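Local coordinates for lactococcal phage P2 ORF15 (Lactococcus phage p2, PDB 2WZP), which probably forms the distal tail (Dit) hub of the phage baseplate, linking the tail to the host-recognition apparatus, at residues 215-227 with 300-312. Sequence-based numbering, arbitrary orientation.
Sequences LSRWDIKEEIFSF and RIIEKGQMELINL
The carbonyl O of W218 accepts the backbone N-H of M307 at 2.9 Å. Q306 CA adds a CA-H...O contact to the same oxygen. W218 N bonds back to M307 O, closing the hydrogen-bonded pair. Beyond the non-hydrogen-bonded pair D219 with Q306, I220 and G305 also bond both ways; I220 N reaches G305 O at 2.8 Å. Strands 218-220 and 305-310 are antiparallel neighbours in the four-stranded sheet of the Dit C-terminal domain, with 218-220 outermost within the chain. W218, I220 and M307 share the face turned to strands 165-173 and 312-322. The M307 chain bends (chi3 88°), and SD meets the indole at its edge, 3.9 Å from W218 CE3, a Met-aromatic contact. I220 CG1 lies over the centre of one indole face. I302 packs on the next side chains: CG2 meets I220 CD1 at 3.9 Å, while CG1 touches I224 CD1 and, at 3.8 Å, F227 CE1. On the other face, Q306 OE1 lies over the R217 guanidinium, 3.5 Å from NE but not hydrogen-bonded; amide and guanidinium planes are 19° apart. R217 NH2 salt-bridges D211. A water links S216 OG, which also bonds to D213 O, to L309 N.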
# COMPACT_ATOMS: atom_id res chain seq x y z
N LEU M 215 -28.17 15.12 59.20
CA LEU M 215 -27.65 16.43 58.76
C LEU M 215 -26.12 16.56 58.93
O LEU M 215 -25.51 17.49 58.41
CB LEU M 215 -28.41 17.59 59.47
CG LEU M 215 -29.95 17.61 59.35
CD1 LEU M 215 -30.52 18.73 60.16
CD2 LEU M 215 -30.40 17.81 57.92
N SER M 216 -25.51 15.61 59.67
CA SER M 216 -24.07 15.56 59.93
C SER M 216 -23.42 14.43 59.12
O SER M 216 -22.24 14.17 59.27
CB SER M 216 -23.82 15.32 61.41
OG SER M 216 -24.19 14.00 61.77
N ARG M 217 -24.21 13.74 58.30
CA ARG M 217 -23.78 12.57 57.56
C ARG M 217 -23.78 12.71 56.07
O ARG M 217 -24.61 13.41 55.50
CB ARG M 217 -24.67 11.39 57.91
CG ARG M 217 -24.56 10.90 59.34
CD ARG M 217 -25.06 9.49 59.45
NE ARG M 217 -26.35 9.34 58.79
CZ ARG M 217 -27.50 9.33 59.44
NH1 ARG M 217 -27.52 9.43 60.77
NH2 ARG M 217 -28.64 9.21 58.79
N TRP M 218 -22.88 11.97 55.45
CA TRP M 218 -22.75 11.84 54.01
C TRP M 218 -23.39 10.52 53.65
O TRP M 218 -22.98 9.48 54.15
CB TRP M 218 -21.27 11.84 53.62
CG TRP M 218 -20.98 11.79 52.14
CD1 TRP M 218 -21.87 11.90 51.12
CD2 TRP M 218 -19.68 11.66 51.54
NE1 TRP M 218 -21.22 11.80 49.91
CE2 TRP M 218 -19.87 11.65 50.14
CE3 TRP M 218 -18.37 11.53 52.04
CZ2 TRP M 218 -18.81 11.50 49.24
CZ3 TRP M 218 -17.31 11.41 51.15
CH2 TRP M 218 -17.53 11.39 49.77
N ASP M 219 -24.42 10.57 52.80
CA ASP M 219 -25.10 9.38 52.31
C ASP M 219 -24.42 9.04 50.98
O ASP M 219 -24.63 9.72 49.96
CB ASP M 219 -26.61 9.63 52.18
CG ASP M 219 -27.40 8.48 51.61
OD1 ASP M 219 -27.10 7.31 51.96
OD2 ASP M 219 -28.33 8.74 50.83
N ILE M 220 -23.51 8.06 51.04
CA ILE M 220 -22.70 7.69 49.89
C ILE M 220 -23.44 6.69 49.02
O ILE M 220 -23.72 5.58 49.46
CB ILE M 220 -21.29 7.23 50.33
CG1 ILE M 220 -20.63 8.31 51.21
CG2 ILE M 220 -20.40 6.88 49.11
CD1 ILE M 220 -19.75 7.78 52.28
N LYS M 221 -23.79 7.12 47.79
CA LYS M 221 -24.54 6.32 46.83
C LYS M 221 -23.75 6.10 45.54
O LYS M 221 -24.09 5.21 44.77
CB LYS M 221 -25.91 6.97 46.51
CG LYS M 221 -26.69 7.52 47.72
CD LYS M 221 -28.09 6.90 47.96
CE LYS M 221 -28.13 5.53 48.65
NZ LYS M 221 -27.44 5.47 49.96
N GLU M 222 -22.71 6.92 45.30
CA GLU M 222 -21.94 6.88 44.04
C GLU M 222 -20.45 6.68 44.23
O GLU M 222 -19.94 6.81 45.35
CB GLU M 222 -22.16 8.20 43.26
CG GLU M 222 -23.61 8.66 43.17
CD GLU M 222 -24.47 8.15 42.02
OE1 GLU M 222 -24.26 7.01 41.54
OE2 GLU M 222 -25.36 8.92 41.58
N GLU M 223 -19.73 6.40 43.11
CA GLU M 223 -18.27 6.27 43.08
C GLU M 223 -17.64 7.67 43.16
O GLU M 223 -18.20 8.64 42.60
CB GLU M 223 -17.83 5.65 41.76
CG GLU M 223 -17.51 4.18 41.87
CD GLU M 223 -16.84 3.69 40.61
OE1 GLU M 223 -17.57 3.40 39.63
OE2 GLU M 223 -15.59 3.66 40.57
N ILE M 224 -16.47 7.78 43.82
CA ILE M 224 -15.71 9.03 43.95
C ILE M 224 -14.25 8.71 43.61
O ILE M 224 -13.85 7.55 43.59
CB ILE M 224 -15.87 9.67 45.39
CG1 ILE M 224 -15.11 8.89 46.48
CG2 ILE M 224 -17.34 9.92 45.77
CD1 ILE M 224 -14.68 9.69 47.63
N PHE M 225 -13.44 9.75 43.33
CA PHE M 225 -12.02 9.61 43.10
C PHE M 225 -11.33 9.80 44.42
O PHE M 225 -10.44 9.03 44.78
CB PHE M 225 -11.52 10.67 42.10
CG PHE M 225 -11.64 10.25 40.66
CD1 PHE M 225 -10.78 9.30 40.12
CD2 PHE M 225 -12.59 10.83 39.83
CE1 PHE M 225 -10.91 8.88 38.81
CE2 PHE M 225 -12.70 10.43 38.50
CZ PHE M 225 -11.87 9.45 38.00
N SER M 226 -11.77 10.83 45.14
CA SER M 226 -11.23 11.28 46.41
C SER M 226 -12.11 12.42 46.93
O SER M 226 -13.05 12.88 46.27
CB SER M 226 -9.81 11.82 46.20
OG SER M 226 -9.75 12.86 45.24
N PHE M 227 -11.76 12.91 48.10
CA PHE M 227 -12.45 14.03 48.67
C PHE M 227 -11.45 14.88 49.41
O PHE M 227 -10.33 14.44 49.73
CB PHE M 227 -13.64 13.60 49.58
CG PHE M 227 -13.24 12.70 50.72
CD1 PHE M 227 -13.20 11.32 50.57
CD2 PHE M 227 -12.83 13.24 51.93
CE1 PHE M 227 -12.78 10.50 51.61
CE2 PHE M 227 -12.41 12.42 52.97
CZ PHE M 227 -12.41 11.06 52.81
N ARG M 300 -8.62 3.95 51.48
CA ARG M 300 -9.02 5.26 50.94
C ARG M 300 -10.21 5.00 50.01
O ARG M 300 -10.82 5.96 49.54
CB ARG M 300 -7.87 5.88 50.11
CG ARG M 300 -6.86 6.78 50.85
CD ARG M 300 -5.80 7.46 49.93
NE ARG M 300 -4.90 6.46 49.33
CZ ARG M 300 -5.17 5.81 48.20
NH1 ARG M 300 -6.25 6.10 47.49
NH2 ARG M 300 -4.34 4.86 47.77
N ILE M 301 -10.50 3.71 49.70
CA ILE M 301 -11.57 3.29 48.80
C ILE M 301 -12.92 3.40 49.53
O ILE M 301 -13.27 2.56 50.38
CB ILE M 301 -11.34 1.86 48.17
CG1 ILE M 301 -9.93 1.61 47.59
CG2 ILE M 301 -12.43 1.51 47.17
CD1 ILE M 301 -9.23 2.79 46.74
N ILE M 302 -13.68 4.43 49.16
CA ILE M 302 -14.97 4.74 49.75
C ILE M 302 -16.10 3.94 49.10
O ILE M 302 -16.37 4.07 47.90
CB ILE M 302 -15.22 6.28 49.80
CG1 ILE M 302 -14.05 7.08 50.45
CG2 ILE M 302 -16.56 6.63 50.39
CD1 ILE M 302 -13.38 6.57 51.79
N GLU M 303 -16.77 3.12 49.92
CA GLU M 303 -17.88 2.27 49.52
C GLU M 303 -19.20 2.97 49.76
O GLU M 303 -19.27 3.96 50.51
CB GLU M 303 -17.87 0.95 50.34
CG GLU M 303 -16.65 0.06 50.16
CD GLU M 303 -16.35 -0.40 48.74
OE1 GLU M 303 -15.16 -0.34 48.34
OE2 GLU M 303 -17.30 -0.82 48.03
N LYS M 304 -20.27 2.42 49.18
CA LYS M 304 -21.64 2.88 49.42
C LYS M 304 -21.95 2.61 50.89
O LYS M 304 -21.50 1.62 51.47
CB LYS M 304 -22.64 2.14 48.51
CG LYS M 304 -22.57 2.60 47.05
CD LYS M 304 -23.58 1.86 46.17
CE LYS M 304 -23.22 1.96 44.70
NZ LYS M 304 -24.09 1.10 43.85
N GLY M 305 -22.65 3.55 51.49
CA GLY M 305 -23.00 3.51 52.89
C GLY M 305 -23.08 4.92 53.38
O GLY M 305 -23.69 5.78 52.72
N GLN M 306 -22.42 5.21 54.50
CA GLN M 306 -22.43 6.58 55.03
C GLN M 306 -21.22 6.99 55.82
O GLN M 306 -20.57 6.15 56.44
CB GLN M 306 -23.70 6.87 55.83
CG GLN M 306 -23.96 5.96 57.00
CD GLN M 306 -25.39 6.10 57.47
OE1 GLN M 306 -25.67 5.93 58.67
NE2 GLN M 306 -26.32 6.42 56.55
N MET M 307 -20.95 8.31 55.81
CA MET M 307 -19.88 8.89 56.60
C MET M 307 -20.46 9.62 57.82
O MET M 307 -21.39 10.43 57.70
CB MET M 307 -18.97 9.84 55.79
CG MET M 307 -17.79 10.33 56.56
SD MET M 307 -16.99 11.67 55.71
CE MET M 307 -17.92 13.06 56.35
N GLU M 308 -19.87 9.33 58.99
CA GLU M 308 -20.24 9.99 60.23
C GLU M 308 -19.07 10.82 60.68
O GLU M 308 -17.92 10.53 60.34
CB GLU M 308 -20.61 8.96 61.30
CG GLU M 308 -21.91 8.22 61.01
CD GLU M 308 -22.34 7.23 62.07
OE1 GLU M 308 -23.46 6.68 61.95
OE2 GLU M 308 -21.53 6.98 63.00
N LEU M 309 -19.35 11.89 61.42
CA LEU M 309 -18.33 12.75 61.99
C LEU M 309 -17.88 12.15 63.32
O LEU M 309 -18.65 11.44 63.96
CB LEU M 309 -18.90 14.16 62.24
CG LEU M 309 -19.60 14.89 61.10
CD1 LEU M 309 -20.04 16.29 61.55
CD2 LEU M 309 -18.73 14.97 59.84
N ILE M 310 -16.64 12.40 63.72
CA ILE M 310 -16.12 11.97 65.01
C ILE M 310 -15.68 13.23 65.72
O ILE M 310 -14.70 13.86 65.30
CB ILE M 310 -15.02 10.88 64.98
CG1 ILE M 310 -15.56 9.57 64.36
CG2 ILE M 310 -14.45 10.66 66.42
CD1 ILE M 310 -14.61 8.71 63.94
N ASN M 311 -16.45 13.62 66.76
CA ASN M 311 -16.18 14.78 67.59
C ASN M 311 -16.00 16.06 66.78
O ASN M 311 -15.07 16.82 67.01
CB ASN M 311 -15.00 14.49 68.54
CG ASN M 311 -14.69 15.59 69.49
OD1 ASN M 311 -15.57 16.33 69.91
ND2 ASN M 311 -13.41 15.77 69.78
N LEU M 312 -16.91 16.29 65.82
CA LEU M 312 -16.86 17.51 64.99
C LEU M 312 -18.16 18.24 65.13
O LEU M 312 -19.23 17.61 65.18
CB LEU M 312 -16.62 17.23 63.49
CG LEU M 312 -15.43 16.35 63.07
CD1 LEU M 312 -15.41 16.18 61.57
CD2 LEU M 312 -14.10 16.96 63.53
O HOH W 1 -22.23 11.98 62.20
O HOH W 2 -18.91 4.66 46.24
O HOH W 3 -15.73 5.33 45.46